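Local coordinates for protein cerato-platanin 1 (Moniliophthora perniciosa, PDB 3SUJ) that is of unknown function but is a secreted fungal double-psi beta-barrel protein of the cerato-platanin family that can bind zinc ions, at residues V3-D8 / V111-R116; E9-P14 / G89-K94; S20-D25 / S50-Y55; Y79-D84 / V118-C123. One frame throughout, in Å; residues are numbered along the deposited sequence.

In the fold
Contacts 1, 2 and 4 reach the same sheet, whereas contact 3 joins two loops farther from the centre of the chain. Each of the four mixes buried and exposed residues. Contact 1 is a regular antiparallel strand pair lined by valines and a leucine; contact 2 lies next to it, since strands 3-7 and 90-92 adjoin, but replaces strand pairing with a carboxylate at a helix start. Contacts 3 and 4 each include a disulfide cysteine and a zinc-binding aspartate. They are joined by a backbone hydrogen bond from Cys23 N to Ile83 O, while Tyr11 of contact 2 bonds Asp84 of contact 4.

Contact 1 (V3-D8 / V111-R116); sequences VKLSYD and VNVDVR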
loop_
_atom_site.group_PDB
_atom_site.type_symbol
_atom_site.label_atom_id
_atom_site.label_comp_id
_atom_site.label_asym_id
_atom_site.label_seq_id
_atom_site.Cartn_x
_atom_site.Cartn_y
_atom_site.Cartn_z
ATOM N N VAL A 3 12.806 -4.565 -1.999
ATOM C CA VAL A 3 11.922 -5.290 -1.093
ATOM C C VAL A 3 10.831 -5.895 -1.906
ATOM O O VAL A 3 10.626 -5.595 -3.072
ATOM C CB VAL A 3 11.247 -4.365 -0.056
ATOM C CG1 VAL A 3 12.313 -3.811 0.949
ATOM C CG2 VAL A 3 10.398 -3.289 -0.839
ATOM N N LYS A 4 10.166 -6.834 -1.287
ATOM C CA LYS A 4 9.073 -7.537 -1.945
ATOM C C LYS A 4 7.789 -6.777 -1.965
ATOM O O LYS A 4 7.420 -6.128 -0.960
ATOM C CB LYS A 4 8.818 -8.854 -1.213
ATOM C CG LYS A 4 9.952 -9.843 -1.377
ATOM C CD LYS A 4 9.561 -11.160 -0.644
ATOM C CE LYS A 4 10.821 -11.901 -0.387
ATOM N NZ LYS A 4 10.885 -13.295 -0.909
ATOM N N LEU A 5 7.071 -6.875 -3.053
ATOM C CA LEU A 5 5.719 -6.364 -3.193
ATOM C C LEU A 5 4.797 -7.514 -3.650
ATOM O O LEU A 5 5.037 -8.109 -4.701
ATOM C CB LEU A 5 5.662 -5.206 -4.199
ATOM C CG LEU A 5 4.226 -4.756 -4.476
ATOM C CD1 LEU A 5 3.555 -4.113 -3.322
ATOM C CD2 LEU A 5 4.196 -3.828 -5.649
ATOM N N SER A 6 3.735 -7.690 -2.897
ATOM C CA SER A 6 2.669 -8.678 -3.197
ATOM C C SER A 6 1.384 -7.941 -3.297
ATOM O O SER A 6 1.360 -6.697 -3.122
ATOM C CB SER A 6 2.584 -9.680 -2.073
ATOM O OG SER A 6 3.866 -10.370 -2.029
ATOM N N TYR A 7 0.278 -8.636 -3.564
ATOM C CA TYR A 7 -1.014 -7.949 -3.594
ATOM C C TYR A 7 -2.042 -8.721 -2.784
ATOM O O TYR A 7 -1.860 -9.935 -2.522
ATOM C CB TYR A 7 -1.503 -7.689 -4.983
ATOM C CG TYR A 7 -2.060 -8.827 -5.742
ATOM C CD1 TYR A 7 -1.232 -9.616 -6.486
ATOM C CD2 TYR A 7 -3.438 -9.072 -5.738
ATOM C CE1 TYR A 7 -1.743 -10.695 -7.183
ATOM C CE2 TYR A 7 -3.988 -10.110 -6.443
ATOM C CZ TYR A 7 -3.155 -10.920 -7.160
ATOM O OH TYR A 7 -3.625 -12.010 -7.961
ATOM N N ASP A 8 -3.116 -8.058 -2.438
ATOM C CA ASP A 8 -4.247 -8.744 -1.780
ATOM C C ASP A 8 -5.457 -7.961 -2.181
ATOM O O ASP A 8 -5.551 -6.765 -1.944
ATOM C CB ASP A 8 -4.112 -8.737 -0.260
ATOM C CG ASP A 8 -5.031 -9.715 0.390
ATOM O OD1 ASP A 8 -6.238 -9.614 0.209
ATOM O OD2 ASP A 8 -4.509 -10.729 1.009
ATOM N N VAL A 111 6.857 -9.280 -6.620
ATOM C CA VAL A 111 7.969 -8.693 -7.418
ATOM C C VAL A 111 8.867 -7.980 -6.459
ATOM O O VAL A 111 8.488 -7.643 -5.352
ATOM C CB VAL A 111 7.506 -7.742 -8.453
ATOM C CG1 VAL A 111 6.682 -8.423 -9.544
ATOM C CG2 VAL A 111 6.785 -6.569 -7.906
ATOM N N ASN A 112 10.074 -7.754 -6.865
ATOM C CA ASN A 112 10.993 -6.843 -6.115
ATOM C C ASN A 112 10.860 -5.439 -6.605
ATOM O O ASN A 112 10.734 -5.231 -7.803
ATOM C CB ASN A 112 12.445 -7.340 -6.271
ATOM C CG ASN A 112 12.639 -8.707 -5.638
ATOM O OD1 ASN A 112 12.036 -9.060 -4.617
ATOM N ND2 ASN A 112 13.483 -9.493 -6.255
ATOM N N VAL A 113 10.788 -4.525 -5.665
ATOM C CA VAL A 113 10.695 -3.082 -5.955
ATOM C C VAL A 113 11.724 -2.306 -5.162
ATOM O O VAL A 113 12.163 -2.731 -4.103
ATOM C CB VAL A 113 9.277 -2.542 -5.619
ATOM C CG1 VAL A 113 8.205 -3.162 -6.526
ATOM C CG2 VAL A 113 8.948 -2.745 -4.169
ATOM N N ASP A 114 12.033 -1.123 -5.677
ATOM C CA ASP A 114 12.740 -0.129 -4.787
ATOM C C ASP A 114 11.738 0.665 -4.027
ATOM O O ASP A 114 10.703 0.993 -4.563
ATOM C CB ASP A 114 13.583 0.825 -5.686
ATOM C CG ASP A 114 14.860 0.217 -6.003
ATOM O OD1 ASP A 114 15.718 0.210 -5.096
ATOM O OD2 ASP A 114 14.992 -0.321 -7.097
ATOM N N VAL A 115 11.982 1.010 -2.782
ATOM C CA VAL A 115 11.056 1.721 -1.930
ATOM C C VAL A 115 11.723 2.966 -1.379
ATOM O O VAL A 115 12.894 2.859 -0.871
ATOM C CB VAL A 115 10.560 0.810 -0.819
ATOM C CG1 VAL A 115 11.661 0.160 -0.037
ATOM C CG2 VAL A 115 9.618 1.568 0.137
ATOM N N ARG A 116 10.979 4.058 -1.329
ATOM C CA ARG A 116 11.402 5.228 -0.602
ATOM C C ARG A 116 10.174 5.765 0.078
ATOM O O ARG A 116 9.113 5.870 -0.588
ATOM C CB ARG A 116 11.851 6.203 -1.691
ATOM C CG ARG A 116 12.648 7.417 -1.436
ATOM C CD ARG A 116 13.458 7.263 -2.743
ATOM N NE ARG A 116 14.866 7.291 -2.557
ATOM C CZ ARG A 116 15.563 8.305 -3.014
ATOM N NH1 ARG A 116 14.936 9.291 -3.657
ATOM N NH2 ARG A 116 16.797 8.357 -2.713
#
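Val113 divides its two methyl groups between residues of strand 3-7: CG2 lies 3.7 Å from Val3 CG2, and CG1, anti to the carbonyl carbon (chi1 -65°), packs 4.0 Å from Leu5 CB. Val3 CG2 also touches Val115 CG1 at 3.8 Å, the two valines crossing at about a right angle, and Val111 CG2 lies 4.1 Å from Leu5 CB. An alanine in place of Val113 would probably leave a gap beside Val3 and Leu5, because CG1 and CG2 of the valine, the atoms removed, are those that touch Leu5 and Val3. The backbones pair antiparallel. Val3 N reaches Val113 O at 2.9 Å and Val113 N returns to Val3 O at 2.8 Å; Leu5 and Val111 form a second hydrogen-bonded pair. Between them Lys4 and Asn112, a non-hydrogen-bonded pair, turn to the other face of the sheet and lie side by side, Lys4 CG 3.9 Å from Asn112 OD1. The local axes of strand 3-7 and residues 111-116 make an angle of 120°, consistent with a strongly coiled barrel sheet. Strand 3-7 is flanked on its other edge by strand 90-92, while Leu100 of helix 94-101 covers Leu5 and Val113, and Leu66 of strand 63-68 touches Leu5 and Val115.

Contact 2 (E9-P14 / G89-K94); sequences EAYDNP and GFTASK
Tyr11 and Asp12, at the end of a 3-10 turn, pack on Ser93 and Lys94, where strand 90-92 of the double-psi barrel gives way to helix 94-101. Tyr11 can be followed outward. Its CB rests on Ser93, 3.8 Å from Ser93 CA. A chi1 of -59° sets CG anti to the carbonyl carbon; beyond it CD2 comes near Ala92 O, which lies at the ring edge, and CE2 is 3.4 Å from Thr91 O. CE2 also meets Thr91 CG2 at 4.0 Å, the two side chains crossing at about a right angle. Beyond these carbons the phenol OH bonds Asp84 OD2, so the tip is held by another part of the barrel. Glu9 lies side by side with Lys94, pointing the same way, its CD 3.7 Å from Lys94 CD. The pair meets through the aliphatic part of the lysine, since a bend at chi4 (-80°) turns NZ to a salt bridge with Asp98 and leaves it 5.4 Å from Glu9 OE1. Ser93 is the helix N-cap: its OG accepts from the amide of Ala96 and is also hydrogen-bonded to Pro44 O. Asp12 supplements this cap from across the contact and is steadied by Gln95 NE2 on OD1. Lys94 N donates to Asp12 OD2 over 2.8 Å, at an N-H...O angle of 150°, OD2 accepting through its syn lone pair.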
loop_
_atom_site.group_PDB
_atom_site.type_symbol
_atom_site.label_atom_id
_atom_site.label_comp_id
_atom_site.label_asym_id
_atom_site.label_seq_id
_atom_site.Cartn_x
_atom_site.Cartn_y
_atom_site.Cartn_z
ATOM N N GLU A 9 -6.448 -8.642 -2.790
ATOM C CA GLU A 9 -7.709 -8.010 -3.231
ATOM C C GLU A 9 -8.559 -7.511 -2.140
ATOM O O GLU A 9 -9.456 -6.726 -2.426
ATOM C CB GLU A 9 -8.479 -8.972 -4.162
ATOM C CG GLU A 9 -7.724 -9.172 -5.427
ATOM C CD GLU A 9 -8.522 -9.910 -6.528
ATOM O OE1 GLU A 9 -9.290 -9.242 -7.166
ATOM O OE2 GLU A 9 -8.235 -11.072 -6.799
ATOM N N ALA A 10 -8.258 -7.822 -0.891
ATOM C CA ALA A 10 -8.948 -7.156 0.185
ATOM C C ALA A 10 -8.820 -5.648 0.070
ATOM O O ALA A 10 -9.704 -4.915 0.420
ATOM C CB ALA A 10 -8.485 -7.613 1.530
ATOM N N TYR A 11 -7.657 -5.163 -0.416
ATOM C CA TYR A 11 -7.407 -3.691 -0.459
ATOM C C TYR A 11 -8.134 -3.055 -1.620
ATOM O O TYR A 11 -8.177 -1.833 -1.705
ATOM C CB TYR A 11 -5.901 -3.411 -0.458
ATOM C CG TYR A 11 -5.139 -3.957 0.762
ATOM C CD1 TYR A 11 -5.491 -3.524 2.092
ATOM C CD2 TYR A 11 -4.087 -4.794 0.615
ATOM C CE1 TYR A 11 -4.857 -3.945 3.182
ATOM C CE2 TYR A 11 -3.425 -5.191 1.693
ATOM C CZ TYR A 11 -3.840 -4.789 2.995
ATOM O OH TYR A 11 -3.037 -5.297 4.024
ATOM N N ASP A 12 -8.740 -3.831 -2.514
ATOM C CA ASP A 12 -9.513 -3.272 -3.599
ATOM C C ASP A 12 -10.964 -2.927 -3.264
ATOM O O ASP A 12 -11.658 -2.330 -4.111
ATOM C CB ASP A 12 -9.496 -4.267 -4.743
ATOM C CG ASP A 12 -8.103 -4.410 -5.314
ATOM O OD1 ASP A 12 -7.745 -3.754 -6.316
ATOM O OD2 ASP A 12 -7.329 -5.213 -4.821
ATOM N N ASN A 13 -11.423 -3.313 -2.089
ATOM C CA ASN A 13 -12.821 -3.051 -1.670
ATOM C C ASN A 13 -12.888 -1.681 -0.987
ATOM O O ASN A 13 -12.471 -1.544 0.132
ATOM C CB ASN A 13 -13.265 -4.133 -0.695
ATOM C CG ASN A 13 -14.742 -4.038 -0.410
ATOM O OD1 ASN A 13 -15.365 -2.988 -0.677
ATOM N ND2 ASN A 13 -15.306 -5.079 0.188
ATOM N N PRO A 14 -13.513 -0.676 -1.643
ATOM C CA PRO A 14 -13.536 0.642 -1.060
ATOM C C PRO A 14 -14.416 0.695 0.171
ATOM O O PRO A 14 -14.295 1.649 0.961
ATOM C CB PRO A 14 -14.102 1.557 -2.146
ATOM C CG PRO A 14 -14.994 0.601 -2.960
ATOM C CD PRO A 14 -14.232 -0.761 -2.954
ATOM N N GLY A 89 8.018 -6.765 3.692
ATOM C CA GLY A 89 7.828 -6.004 2.500
ATOM C C GLY A 89 6.440 -5.402 2.472
ATOM O O GLY A 89 5.888 -4.987 3.524
ATOM N N PHE A 90 5.883 -5.268 1.288
ATOM C CA PHE A 90 4.652 -4.526 1.087
ATOM C C PHE A 90 3.621 -5.429 0.421
ATOM O O PHE A 90 3.976 -6.331 -0.373
ATOM C CB PHE A 90 4.922 -3.358 0.120
ATOM C CG PHE A 90 5.731 -2.249 0.767
ATOM C CD1 PHE A 90 7.108 -2.370 0.935
ATOM C CD2 PHE A 90 5.088 -1.173 1.321
ATOM C CE1 PHE A 90 7.849 -1.397 1.690
ATOM C CE2 PHE A 90 5.848 -0.215 1.981
ATOM C CZ PHE A 90 7.162 -0.365 2.166
ATOM N N THR A 91 2.350 -5.125 0.684
ATOM C CA THR A 91 1.228 -5.848 0.037
ATOM C C THR A 91 0.253 -4.774 -0.392
ATOM O O THR A 91 -0.429 -4.193 0.494
ATOM C CB THR A 91 0.578 -6.825 0.977
ATOM O OG1 THR A 91 1.518 -7.763 1.443
ATOM C CG2 THR A 91 -0.533 -7.559 0.229
ATOM N N ALA A 92 0.057 -4.548 -1.689
ATOM C CA ALA A 92 -0.853 -3.504 -2.183
ATOM C C ALA A 92 -2.120 -4.104 -2.707
ATOM O O ALA A 92 -2.289 -5.323 -2.763
ATOM C CB ALA A 92 -0.161 -2.689 -3.248
ATOM N N SER A 93 -3.072 -3.253 -3.068
ATOM C CA SER A 93 -4.217 -3.682 -3.839
ATOM C C SER A 93 -3.775 -4.369 -5.092
ATOM O O SER A 93 -2.704 -4.060 -5.662
ATOM C CB SER A 93 -5.228 -2.552 -4.141
ATOM O OG SER A 93 -4.790 -1.523 -5.221
ATOM N N LYS A 94 -4.666 -5.225 -5.693
ATOM C CA LYS A 94 -4.398 -5.750 -7.023
ATOM C C LYS A 94 -4.356 -4.608 -8.049
ATOM O O LYS A 94 -3.493 -4.680 -8.913
ATOM C CB LYS A 94 -5.444 -6.813 -7.417
ATOM C CG LYS A 94 -5.062 -7.514 -8.682
ATOM C CD LYS A 94 -6.139 -8.556 -9.009
ATOM C CE LYS A 94 -5.768 -9.187 -10.319
ATOM N NZ LYS A 94 -6.145 -8.346 -11.494
#

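Contact 3 (S20-D25 / S50-Y55); sequences SVTCSD and SDIAGY. With ZN (zinc ion), chain E.
Thr22 and Cys23 meet Ile52 and Gly54 where two irregular loops of the double-psi barrel come together, Cys23 forming the centre of an inverse gamma turn. Along the second loop, Asp51, which does not touch the first loop, binds a zinc ion through OD2 at 2.0 Å. A water that is also a zinc ligand donates to Asp51 OD1, and two atoms from other residues or molecules add to the metal's ligands. Ile52 follows, pointing at the first loop. Its CG2, anti to the backbone N, touches Thr22 CG2 at 3.7 Å and Cys23 SG at 3.8 Å, so it lies against the Cys23-Cys60 disulfide. Next, the Gly54 backbone receives the Thr22 methyl closely, CG2 standing 3.3 Å from Gly54 C; the hydroxyl of Thr22 is taken up by the amide of Arg85. Tyr55 follows, its CG anti to the backbone N (chi1 -176°). Ser24 OG and Asp25 OD1 lie at the ring edge, near its plane, the former 3.6 Å from Tyr55 CE1. The planes of the Asp25 carboxylate and the Tyr55 ring are 88° apart. The phenol OH donates to Asp25 OD1 at 2.7 Å, arriving from above the carboxylate, 37° out of its plane.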
loop_
_atom_site.group_PDB
_atom_site.type_symbol
_atom_site.label_atom_id
_atom_site.label_comp_id
_atom_site.label_asym_id
_atom_site.label_seq_id
_atom_site.Cartn_x
_atom_site.Cartn_y
_atom_site.Cartn_z
ATOM N N SER A 20 -10.768 -2.420 10.177
ATOM C CA SER A 20 -10.353 -3.782 9.780
ATOM C C SER A 20 -8.857 -4.007 9.587
ATOM O O SER A 20 -8.439 -5.123 9.323
ATOM C CB SER A 20 -11.065 -4.219 8.504
ATOM O OG SER A 20 -10.561 -3.605 7.327
ATOM N N VAL A 21 -8.078 -2.917 9.708
ATOM C CA VAL A 21 -6.619 -2.997 9.467
ATOM C C VAL A 21 -5.902 -2.535 10.707
ATOM O O VAL A 21 -6.458 -1.978 11.658
ATOM C CB VAL A 21 -6.282 -2.156 8.199
ATOM C CG1 VAL A 21 -6.923 -2.749 6.953
ATOM C CG2 VAL A 21 -6.687 -0.693 8.422
ATOM N N THR A 22 -4.594 -2.690 10.671
ATOM C CA THR A 22 -3.782 -2.411 11.862
ATOM C C THR A 22 -3.912 -0.945 12.253
ATOM O O THR A 22 -3.976 -0.582 13.454
ATOM C CB THR A 22 -2.292 -2.716 11.534
ATOM O OG1 THR A 22 -2.168 -4.016 11.039
ATOM C CG2 THR A 22 -1.437 -2.481 12.789
ATOM N N CYS A 23 -3.944 -0.050 11.277
ATOM C CA CYS A 23 -3.966 1.396 11.519
ATOM C C CYS A 23 -5.360 1.926 11.711
ATOM O O CYS A 23 -5.800 2.876 11.042
ATOM C CB CYS A 23 -3.251 2.158 10.359
ATOM S SG CYS A 23 -1.537 1.625 10.140
ATOM N N SER A 24 -6.027 1.317 12.672
ATOM C CA SER A 24 -7.457 1.621 12.949
ATOM C C SER A 24 -7.671 2.926 13.681
ATOM O O SER A 24 -7.953 3.949 13.107
ATOM C CB SER A 24 -8.101 0.412 13.596
ATOM O OG SER A 24 -7.343 0.129 14.742
ATOM N N ASP A 25 -7.636 2.915 14.976
ATOM C CA ASP A 25 -7.805 4.208 15.673
ATOM C C ASP A 25 -6.541 4.427 16.523
ATOM O O ASP A 25 -5.458 3.880 16.276
ATOM C CB ASP A 25 -9.105 4.196 16.486
ATOM C CG ASP A 25 -9.215 2.994 17.424
ATOM O OD1 ASP A 25 -8.174 2.337 17.695
ATOM O OD2 ASP A 25 -10.324 2.616 17.899
ATOM N N SER A 50 5.595 -3.978 6.234
ATOM C CA SER A 50 6.261 -4.439 7.449
ATOM C C SER A 50 6.763 -3.302 8.271
ATOM O O SER A 50 7.112 -3.542 9.452
ATOM C CB SER A 50 7.313 -5.469 7.104
ATOM O OG SER A 50 8.301 -4.923 6.244
ATOM N N ASP A 51 6.768 -2.076 7.794
ATOM C CA ASP A 51 7.122 -0.901 8.602
ATOM C C ASP A 51 6.017 -0.568 9.564
ATOM O O ASP A 51 6.218 0.237 10.443
ATOM C CB ASP A 51 7.390 0.319 7.723
ATOM C CG ASP A 51 8.758 0.295 7.098
ATOM O OD1 ASP A 51 9.562 -0.597 7.346
ATOM O OD2 ASP A 51 8.952 1.189 6.262
ATOM N N ILE A 52 4.820 -1.150 9.398
ATOM C CA ILE A 52 3.743 -0.991 10.389
ATOM C C ILE A 52 3.944 -2.105 11.399
ATOM O O ILE A 52 3.577 -3.255 11.130
ATOM C CB ILE A 52 2.397 -1.084 9.745
ATOM C CG1 ILE A 52 2.249 -0.102 8.583
ATOM C CG2 ILE A 52 1.224 -0.958 10.789
ATOM C CD1 ILE A 52 2.321 1.181 9.080
ATOM N N ALA A 53 4.574 -1.806 12.522
ATOM C CA ALA A 53 4.989 -2.866 13.469
ATOM C C ALA A 53 3.772 -3.477 14.183
ATOM O O ALA A 53 3.802 -4.675 14.521
ATOM C CB ALA A 53 5.953 -2.285 14.528
ATOM N N GLY A 54 2.699 -2.703 14.296
ATOM C CA GLY A 54 1.502 -3.168 15.005
ATOM C C GLY A 54 0.669 -1.965 15.233
ATOM O O GLY A 54 0.916 -0.864 14.670
ATOM N N TYR A 55 -0.347 -2.103 16.079
ATOM C CA TYR A 55 -1.252 -1.025 16.397
ATOM C C TYR A 55 -0.496 0.222 16.768
ATOM O O TYR A 55 0.493 0.236 17.485
ATOM C CB TYR A 55 -2.153 -1.480 17.566
ATOM C CG TYR A 55 -3.244 -0.444 17.955
ATOM C CD1 TYR A 55 -4.374 -0.230 17.203
ATOM C CD2 TYR A 55 -3.054 0.282 19.060
ATOM C CE1 TYR A 55 -5.315 0.720 17.646
ATOM C CE2 TYR A 55 -3.902 1.283 19.502
ATOM C CZ TYR A 55 -5.012 1.468 18.791
ATOM O OH TYR A 55 -5.964 2.404 19.217
HETATM ZN ZN ZN E . 10.747 0.842 5.355
HETATM O O HOH W 1 12.272 0.457 6.856
#

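Contact 4 (Y79-D84 / V118-C123); sequences YMVAID and VDFSRC. With ZN (zinc ion), chain D.
Tyr79 on strand 76-83 faces Cys123, CA to CA 5.1 Å, at the end of a short turn in which Arg122 N bonds Asp119 O and Cys123 N bonds Phe120 O. The tyrosine side chain packs on Val118 and Arg122 through ring atoms and on Cys123 SG through CB. Val118 CG2 lies at the ring edge, 4.1 Å from CD1. The Arg122 chain is bent at chi2 and chi3 (both -70°), which sets CD and NE. Tyr79 CE1 lies over one face of the Arg122 guanidinium, the two planes 44° apart. Arg122 NH2 gives Tyr79 OH only a weak hydrogen bond of 3.2 Å; the stronger partner of this hydroxyl is Gln65 NE2 of strand 63-68. An alanine in place of Tyr79 would probably leave the arginine head freer to turn and Gln65 NE2 without this partner. Deeper in, Cys123 SG approaches Tyr79 C at 3.5 Å, and its CB meets Val81 CG2 at 3.7 Å. The same valine methyl touches Phe120 CE1 at 3.8 Å. Asp119 shapes the turn: in an Asx turn its OD2 accepts Ser121 N and is reached by Ser121 OG from the opposite face, while OD1 binds zinc at 2.0 Å. The Cys123-Cys63 disulfide ties the segment to strand 63-68, the neighbour of strand 76-83 in the sheet, and Met80 packs against Phe90 and Ala92 of strand 90-92.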
loop_
_atom_site.group_PDB
_atom_site.type_symbol
_atom_site.label_atom_id
_atom_site.label_comp_id
_atom_site.label_asym_id
_atom_site.label_seq_id
_atom_site.Cartn_x
_atom_site.Cartn_y
_atom_site.Cartn_z
ATOM N N TYR A 79 2.461 4.999 -5.651
ATOM C CA TYR A 79 2.573 5.742 -4.362
ATOM C C TYR A 79 1.521 5.143 -3.478
ATOM O O TYR A 79 0.325 5.257 -3.775
ATOM C CB TYR A 79 2.370 7.250 -4.597
ATOM C CG TYR A 79 3.432 7.768 -5.577
ATOM C CD1 TYR A 79 4.672 8.215 -5.136
ATOM C CD2 TYR A 79 3.228 7.662 -6.943
ATOM C CE1 TYR A 79 5.665 8.596 -6.017
ATOM C CE2 TYR A 79 4.231 8.014 -7.883
ATOM C CZ TYR A 79 5.411 8.514 -7.372
ATOM O OH TYR A 79 6.448 8.809 -8.291
ATOM N N MET A 80 1.930 4.418 -2.482
ATOM C CA MET A 80 0.986 3.622 -1.668
ATOM C C MET A 80 0.882 4.165 -0.265
ATOM O O MET A 80 1.894 4.340 0.371
ATOM C CB MET A 80 1.511 2.149 -1.630
ATOM C CG MET A 80 0.468 1.156 -1.081
ATOM S SD MET A 80 1.084 -0.417 -0.469
ATOM C CE MET A 80 1.524 0.170 1.139
ATOM N N VAL A 81 -0.363 4.295 0.232
ATOM C CA VAL A 81 -0.574 4.620 1.609
ATOM C C VAL A 81 -0.536 3.342 2.442
ATOM O O VAL A 81 -1.357 2.421 2.151
ATOM C CB VAL A 81 -1.914 5.385 1.821
ATOM C CG1 VAL A 81 -2.107 5.697 3.319
ATOM C CG2 VAL A 81 -1.929 6.670 0.935
ATOM N N ALA A 82 0.277 3.270 3.465
ATOM C CA ALA A 82 0.355 2.111 4.305
ATOM C C ALA A 82 -0.599 2.221 5.481
ATOM O O ALA A 82 -0.633 3.188 6.235
ATOM C CB ALA A 82 1.742 2.002 4.866
ATOM N N ILE A 83 -1.478 1.199 5.570
ATOM C CA ILE A 83 -2.571 1.233 6.558
ATOM C C ILE A 83 -2.635 -0.055 7.380
ATOM O O ILE A 83 -3.524 -0.144 8.292
ATOM C CB ILE A 83 -3.959 1.454 5.847
ATOM C CG1 ILE A 83 -4.380 0.182 5.038
ATOM C CG2 ILE A 83 -3.916 2.649 4.881
ATOM C CD1 ILE A 83 -5.806 0.344 4.382
ATOM N N ASP A 84 -1.810 -1.019 7.071
ATOM C CA ASP A 84 -1.956 -2.378 7.644
ATOM C C ASP A 84 -0.584 -2.994 7.807
ATOM O O ASP A 84 0.351 -2.638 7.016
ATOM C CB ASP A 84 -2.866 -3.213 6.665
ATOM C CG ASP A 84 -3.501 -4.398 7.270
ATOM O OD1 ASP A 84 -3.710 -4.487 8.504
ATOM O OD2 ASP A 84 -3.904 -5.245 6.451
ATOM N N VAL A 118 8.082 8.889 0.862
ATOM C CA VAL A 118 8.008 10.215 0.232
ATOM C C VAL A 118 6.911 11.029 0.914
ATOM O O VAL A 118 6.151 10.562 1.739
ATOM C CB VAL A 118 7.747 10.095 -1.298
ATOM C CG1 VAL A 118 8.873 9.349 -1.999
ATOM C CG2 VAL A 118 6.382 9.362 -1.597
ATOM N N ASP A 119 6.867 12.311 0.597
ATOM C CA ASP A 119 5.848 13.179 1.162
ATOM C C ASP A 119 4.494 12.645 0.849
ATOM O O ASP A 119 4.227 12.217 -0.250
ATOM C CB ASP A 119 5.981 14.532 0.470
ATOM C CG ASP A 119 5.167 15.621 1.144
ATOM O OD1 ASP A 119 5.712 16.175 2.083
ATOM O OD2 ASP A 119 3.993 15.817 0.797
ATOM N N PHE A 120 3.553 12.826 1.780
ATOM C CA PHE A 120 2.226 12.304 1.645
ATOM C C PHE A 120 1.515 12.913 0.451
ATOM O O PHE A 120 0.621 12.291 -0.139
ATOM C CB PHE A 120 1.450 12.531 2.913
ATOM C CG PHE A 120 0.134 11.798 2.889
ATOM C CD1 PHE A 120 0.093 10.411 3.182
ATOM C CD2 PHE A 120 -1.016 12.403 2.388
ATOM C CE1 PHE A 120 -1.067 9.705 3.074
ATOM C CE2 PHE A 120 -2.224 11.644 2.255
ATOM C CZ PHE A 120 -2.229 10.276 2.630
ATOM N N SER A 121 1.885 14.171 0.087
ATOM C CA SER A 121 1.316 14.764 -1.069
ATOM C C SER A 121 1.440 13.881 -2.354
ATOM O O SER A 121 0.601 13.996 -3.270
ATOM C CB SER A 121 1.954 16.121 -1.438
ATOM O OG SER A 121 3.340 15.974 -1.628
ATOM N N ARG A 122 2.487 13.030 -2.404
ATOM C CA ARG A 122 2.723 12.212 -3.604
ATOM C C ARG A 122 1.638 11.123 -3.731
ATOM O O ARG A 122 1.317 10.637 -4.826
ATOM C CB ARG A 122 4.124 11.570 -3.524
ATOM C CG ARG A 122 5.398 12.490 -3.399
ATOM C CD ARG A 122 5.656 13.249 -4.651
ATOM N NE ARG A 122 6.110 12.373 -5.731
ATOM C CZ ARG A 122 7.402 12.061 -5.865
ATOM N NH1 ARG A 122 8.305 12.375 -4.973
ATOM N NH2 ARG A 122 7.750 11.314 -6.874
ATOM N N CYS A 123 0.981 10.779 -2.622
ATOM C CA CYS A 123 -0.086 9.768 -2.644
ATOM C C CYS A 123 -1.439 10.449 -2.941
ATOM O O CYS A 123 -2.414 9.802 -3.184
ATOM C CB CYS A 123 -0.147 9.036 -1.266
ATOM S SG CYS A 123 1.014 7.691 -1.064
HETATM ZN ZN ZN D . 4.791 17.828 2.645
HETATM O O HOH W 2 -1.301 7.271 -4.852
#